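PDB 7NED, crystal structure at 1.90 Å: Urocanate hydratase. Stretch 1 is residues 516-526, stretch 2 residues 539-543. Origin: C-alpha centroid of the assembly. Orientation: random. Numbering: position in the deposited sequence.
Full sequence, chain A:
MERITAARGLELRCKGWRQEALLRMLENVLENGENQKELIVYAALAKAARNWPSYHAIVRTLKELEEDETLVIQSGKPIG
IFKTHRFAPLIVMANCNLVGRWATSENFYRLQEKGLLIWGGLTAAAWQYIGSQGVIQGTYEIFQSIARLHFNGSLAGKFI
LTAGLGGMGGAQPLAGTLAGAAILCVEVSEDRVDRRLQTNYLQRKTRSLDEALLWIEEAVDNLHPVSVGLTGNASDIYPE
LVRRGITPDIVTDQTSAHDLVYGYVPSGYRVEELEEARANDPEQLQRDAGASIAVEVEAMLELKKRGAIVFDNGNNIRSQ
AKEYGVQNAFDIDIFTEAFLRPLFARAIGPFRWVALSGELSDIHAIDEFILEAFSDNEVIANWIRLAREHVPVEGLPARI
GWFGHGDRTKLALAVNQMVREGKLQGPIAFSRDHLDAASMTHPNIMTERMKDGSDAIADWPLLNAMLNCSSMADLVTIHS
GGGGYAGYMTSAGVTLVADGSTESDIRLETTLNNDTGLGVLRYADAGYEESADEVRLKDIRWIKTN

Stretch 1, residues 516-526: TGLGVLRYADA
Stretch 2 (539-543) DIRWI

How do the two backbones lie against each other? Stretch 1 continues a helix that begins earlier in the chain, with phi/psi near -65/-40 from Thr 516 to Ala 524 and i to i+4 bonds such as Val 520 N to Thr 516 O (2.9 Å), Ala 524 N to Val 520 O (2.8 Å) and Asp 525 N to Leu 521 O (2.7 Å); Ala 526 is at -80/-3. Stretch 2 has no regular helix or strand. Asp 539 leaves a preceding helix with positive phi (55/41) in a Schellman motif. The chain is then extended at Ile 540 (-73/137), Trp 542 (-81/119) and Ile 543 (-76/132), with a tight turn at Arg 541 (-88/80) closed by Trp 542 N to Ile 540 O (2.9 Å). Both segments advance in the same sense: Gly 517 CA lies 6.7 Å from Ile 540 CA, and Leu 521 CA 6.6 Å from Trp 542 CA.

What does Ile 540 meet on the helix? Its CA-to-CB bond points toward stretch 1, and chi1 m with chi2 t carries Ile 540 CD1 to 3.7 Å from Val 520 CB. The other branch puts Ile 540 CG2 3.8 Å from Leu 521 CD2 and 4.2 Å from Gly 517 O. The CA-to-CB bond of Val 520, chi1 t, points toward stretch 2. Gly 517 has no side chain.

How does Leu 521 bridge the neighbouring residues? Its CA-to-CB bond runs sideways, yet chi1 m and chi2 t (-163°) bring the end of the side chain nearer stretch 2. Leu 521 CD2 packs 3.5 Å from Trp 542 CB as well as against Ile 540, while Leu 521 CD1 lies 4.0 Å from Arg 541 O. The CA-to-CB bond of Arg 541 points away, chi1 m, and the residue remains exposed, a suitable place for a charged group.

Why does Trp 542 sit so well beside Ala 524? With chi1 t and chi2 15°, its indole reaches the helix although CA-to-CB is sideways. Ala 524 CB lies over one face, 3.6 Å from the centroid of the Trp 542 six-membered ring and 10° off its normal, a CH-pi contact; the small methyl lets the ring come close, with Trp 542 CZ2 3.4 Å from Ala 524 O.

Is there any polar link? No direct hydrogen bond crosses the contact, which buries 337 Å² in all, mostly through apolar packing. One water does bridge it, accepting from Trp 542 NE1 at 2.8 Å and donating to Asp 525 OD1 at 2.6 Å, with Asp 525 at chi1 t and chi2 80°.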

ATOM      1  N   THR A 516       1.290  11.665 -14.547  1.00 16.74           N
ATOM      2  CA  THR A 516      -0.003  12.079 -15.073  1.00 15.82           C
ATOM      3  C   THR A 516      -0.636  10.993 -15.928  1.00 15.05           C
ATOM      4  O   THR A 516      -1.861  10.852 -15.917  1.00 17.21           O
ATOM      5  CB  THR A 516       0.122  13.384 -15.881  1.00 16.27           C
ATOM      6  OG1 THR A 516       1.159  13.271 -16.856  1.00 15.42           O
ATOM      7  CG2 THR A 516       0.480  14.512 -14.924  1.00 15.50           C
ATOM      8  N   GLY A 517       0.167  10.222 -16.661  1.00 15.57           N
ATOM      9  CA  GLY A 517      -0.403   9.239 -17.564  1.00 17.84           C
ATOM     10  C   GLY A 517      -1.236   8.204 -16.833  1.00 17.29           C
ATOM     11  O   GLY A 517      -2.325   7.839 -17.272  1.00 16.09           O
ATOM     12  N   LEU A 518      -0.738   7.718 -15.701  1.00 14.18           N
ATOM     13  CA  LEU A 518      -1.534   6.752 -14.950  1.00 14.74           C
ATOM     14  C   LEU A 518      -2.770   7.414 -14.382  1.00 14.73           C
ATOM     15  O   LEU A 518      -3.830   6.772 -14.270  1.00 13.45           O
ATOM     16  CB  LEU A 518      -0.688   6.135 -13.824  1.00 17.13           C
ATOM     17  CG  LEU A 518      -1.389   5.060 -12.968  1.00 15.13           C
ATOM     18  CD1 LEU A 518      -1.738   3.833 -13.802  1.00 14.67           C
ATOM     19  CD2 LEU A 518      -0.504   4.703 -11.750  1.00 18.61           C
ATOM     20  N   GLY A 519      -2.635   8.693 -13.992  1.00 15.33           N
ATOM     21  CA  GLY A 519      -3.786   9.462 -13.549  1.00 14.29           C
ATOM     22  C   GLY A 519      -4.912   9.491 -14.565  1.00 17.72           C
ATOM     23  O   GLY A 519      -6.075   9.238 -14.226  1.00 13.63           O
ATOM     24  N   VAL A 520      -4.586   9.796 -15.828  1.00 13.04           N
ATOM     25  CA  VAL A 520      -5.626   9.768 -16.865  1.00 17.38           C
ATOM     26  C   VAL A 520      -6.230   8.376 -16.973  1.00 14.43           C
ATOM     27  O   VAL A 520      -7.448   8.216 -17.064  1.00 15.39           O
ATOM     28  CB  VAL A 520      -5.075  10.213 -18.227  1.00 20.34           C
ATOM     29  CG1 VAL A 520      -6.209  10.126 -19.269  1.00 17.70           C
ATOM     30  CG2 VAL A 520      -4.532  11.635 -18.112  1.00 16.62           C
ATOM     31  N   LEU A 521      -5.387   7.350 -16.990  1.00 14.02           N
ATOM     32  CA  LEU A 521      -5.942   6.013 -17.184  1.00 16.03           C
ATOM     33  C   LEU A 521      -6.799   5.586 -16.011  1.00 15.23           C
ATOM     34  O   LEU A 521      -7.748   4.816 -16.197  1.00 15.60           O
ATOM     35  CB  LEU A 521      -4.846   4.972 -17.426  1.00 12.80           C
ATOM     36  CG  LEU A 521      -4.038   5.085 -18.711  1.00 15.66           C
ATOM     37  CD1 LEU A 521      -3.301   3.799 -19.002  1.00 15.78           C
ATOM     38  CD2 LEU A 521      -5.009   5.390 -19.871  1.00 17.51           C
ATOM     39  N   ARG A 522      -6.494   6.060 -14.791  1.00 13.60           N
ATOM     40  CA  ARG A 522      -7.333   5.679 -13.654  1.00 13.06           C
ATOM     41  C   ARG A 522      -8.765   6.172 -13.843  1.00 16.03           C
ATOM     42  O   ARG A 522      -9.722   5.452 -13.532  1.00 16.96           O
ATOM     43  CB  ARG A 522      -6.738   6.230 -12.348  1.00 15.22           C
ATOM     44  CG  ARG A 522      -7.400   5.713 -11.108  1.00 16.50           C
ATOM     45  CD  ARG A 522      -8.542   6.640 -10.631  1.00 15.63           C
ATOM     46  NE  ARG A 522      -9.210   5.998  -9.520  1.00 17.16           N
ATOM     47  CZ  ARG A 522     -10.159   5.082  -9.661  1.00 16.82           C
ATOM     48  NH1 ARG A 522     -10.562   4.717 -10.880  1.00 14.87           N
ATOM     49  NH2 ARG A 522     -10.704   4.520  -8.583  1.00 16.60           N
ATOM     50  N   TYR A 523      -8.934   7.415 -14.309  1.00 15.28           N
ATOM     51  CA  TYR A 523     -10.266   7.941 -14.572  1.00 14.71           C
ATOM     52  C   TYR A 523     -10.832   7.371 -15.868  1.00 15.57           C
ATOM     53  O   TYR A 523     -12.038   7.131 -15.954  1.00 16.45           O
ATOM     54  CB  TYR A 523     -10.248   9.495 -14.576  1.00 16.96           C
ATOM     55  CG  TYR A 523     -10.173   9.942 -13.144  1.00 16.60           C
ATOM     56  CD1 TYR A 523     -11.332  10.124 -12.410  1.00 18.93           C
ATOM     57  CD2 TYR A 523      -8.943   9.996 -12.472  1.00 18.29           C
ATOM     58  CE1 TYR A 523     -11.287  10.420 -11.051  1.00 20.18           C
ATOM     59  CE2 TYR A 523      -8.889  10.290 -11.106  1.00 18.73           C
ATOM     60  CZ  TYR A 523     -10.063  10.489 -10.406  1.00 19.98           C
ATOM     61  OH  TYR A 523     -10.049  10.798  -9.061  1.00 19.30           O
ATOM     62  N   ALA A 524      -9.988   7.108 -16.862  1.00 17.02           N
ATOM     63  CA  ALA A 524     -10.489   6.435 -18.061  1.00 17.79           C
ATOM     64  C   ALA A 524     -11.073   5.074 -17.713  1.00 19.07           C
ATOM     65  O   ALA A 524     -12.169   4.722 -18.168  1.00 16.67           O
ATOM     66  CB  ALA A 524      -9.372   6.286 -19.093  1.00 16.98           C
ATOM     67  N   ASP A 525     -10.367   4.309 -16.862  1.00 14.65           N
ATOM     68  CA  ASP A 525     -10.855   3.009 -16.435  1.00 16.69           C
ATOM     69  C   ASP A 525     -12.205   3.120 -15.759  1.00 16.72           C
ATOM     70  O   ASP A 525     -13.031   2.212 -15.871  1.00 18.57           O
ATOM     71  CB  ASP A 525      -9.873   2.358 -15.472  1.00 17.79           C
ATOM     72  CG  ASP A 525     -10.322   0.978 -15.056  1.00 19.25           C
ATOM     73  OD1 ASP A 525     -10.097   0.048 -15.868  1.00 18.74           O
ATOM     74  OD2 ASP A 525     -10.921   0.832 -13.953  1.00 16.76           O
ATOM     75  N   ALA A 526     -12.438   4.201 -15.017  1.00 15.78           N
ATOM     76  CA  ALA A 526     -13.724   4.305 -14.345  1.00 17.25           C
ATOM     77  C   ALA A 526     -14.835   4.772 -15.276  1.00 20.87           C
ATOM     78  O   ALA A 526     -15.983   4.881 -14.835  1.00 17.80           O
ATOM     79  CB  ALA A 526     -13.639   5.248 -13.143  1.00 15.50           C
ATOM     80  N   ASP A 539      -2.172  10.252 -26.864  1.00 21.13           N
ATOM     81  CA  ASP A 539      -1.652   8.944 -27.274  1.00 28.70           C
ATOM     82  C   ASP A 539      -1.153   8.148 -26.078  1.00 22.61           C
ATOM     83  O   ASP A 539      -0.120   7.473 -26.132  1.00 26.38           O
ATOM     84  CB  ASP A 539      -0.576   9.081 -28.339  1.00 28.61           C
ATOM     85  CG  ASP A 539      -1.097   9.787 -29.602  1.00 41.14           C
ATOM     86  OD1 ASP A 539      -0.387  10.675 -30.139  1.00 45.87           O
ATOM     87  OD2 ASP A 539      -2.208   9.426 -30.073  1.00 47.46           O
ATOM     88  N   ILE A 540      -1.916   8.211 -24.990  1.00 22.57           N
ATOM     89  CA  ILE A 540      -1.627   7.369 -23.835  1.00 19.74           C
ATOM     90  C   ILE A 540      -2.017   5.941 -24.175  1.00 19.23           C
ATOM     91  O   ILE A 540      -3.078   5.695 -24.760  1.00 18.43           O
ATOM     92  CB  ILE A 540      -2.385   7.875 -22.605  1.00 20.22           C
ATOM     93  CG1 ILE A 540      -2.091   9.378 -22.400  1.00 21.26           C
ATOM     94  CG2 ILE A 540      -1.975   7.029 -21.371  1.00 19.52           C
ATOM     95  CD1 ILE A 540      -2.807  10.044 -21.172  1.00 23.13           C
ATOM     96  N   ARG A 541      -1.171   4.984 -23.818  1.00 21.94           N
ATOM     97  CA  ARG A 541      -1.405   3.604 -24.269  1.00 18.96           C
ATOM     98  C   ARG A 541      -2.321   2.901 -23.267  1.00 18.49           C
ATOM     99  O   ARG A 541      -1.905   2.154 -22.382  1.00 18.86           O
ATOM    100  CB  ARG A 541      -0.081   2.902 -24.482  1.00 19.47           C
ATOM    101  CG  ARG A 541       0.755   3.626 -25.511  1.00 22.82           C
ATOM    102  CD  ARG A 541       2.125   3.009 -25.705  1.00 22.01           C
ATOM    103  NE  ARG A 541       1.970   1.651 -26.201  1.00 29.73           N
ATOM    104  CZ  ARG A 541       2.967   0.775 -26.302  1.00 30.45           C
ATOM    105  NH1 ARG A 541       4.193   1.118 -25.904  1.00 30.32           N
ATOM    106  NH2 ARG A 541       2.733  -0.440 -26.781  1.00 27.17           N
ATOM    107  N   TRP A 542      -3.606   3.181 -23.416  1.00 17.31           N
ATOM    108  CA  TRP A 542      -4.659   2.547 -22.639  1.00 18.58           C
ATOM    109  C   TRP A 542      -4.976   1.170 -23.235  1.00 20.13           C
ATOM    110  O   TRP A 542      -5.407   1.066 -24.385  1.00 17.42           O
ATOM    111  CB  TRP A 542      -5.887   3.464 -22.656  1.00 15.77           C
ATOM    112  CG  TRP A 542      -7.016   3.082 -21.770  1.00 18.50           C
ATOM    113  CD1 TRP A 542      -6.989   2.197 -20.746  1.00 18.14           C
ATOM    114  CD2 TRP A 542      -8.356   3.576 -21.850  1.00 20.33           C
ATOM    115  NE1 TRP A 542      -8.237   2.107 -20.168  1.00 21.53           N
ATOM    116  CE2 TRP A 542      -9.095   2.941 -20.842  1.00 20.86           C
ATOM    117  CE3 TRP A 542      -9.007   4.492 -22.697  1.00 18.58           C
ATOM    118  CZ2 TRP A 542     -10.452   3.183 -20.640  1.00 22.99           C
ATOM    119  CZ3 TRP A 542     -10.360   4.757 -22.480  1.00 21.18           C
ATOM    120  CH2 TRP A 542     -11.061   4.121 -21.459  1.00 22.29           C
ATOM    121  N   ILE A 543      -4.782   0.118 -22.458  1.00 15.29           N
ATOM    122  CA  ILE A 543      -5.059  -1.239 -22.937  1.00 17.94           C
ATOM    123  C   ILE A 543      -6.559  -1.518 -22.947  1.00 20.70           C
ATOM    124  O   ILE A 543      -7.271  -1.256 -21.968  1.00 21.98           O
ATOM    125  CB  ILE A 543      -4.316  -2.263 -22.069  1.00 17.16           C
ATOM    126  CG1 ILE A 543      -2.820  -1.989 -22.151  1.00 15.55           C
ATOM    127  CG2 ILE A 543      -4.682  -3.673 -22.504  1.00 16.57           C
ATOM    128  CD1 ILE A 543      -1.937  -2.945 -21.278  1.00 14.53           C
TER
HETATM  129  O   HOH W   1      -8.933   0.269 -18.141  1.00 21.02           O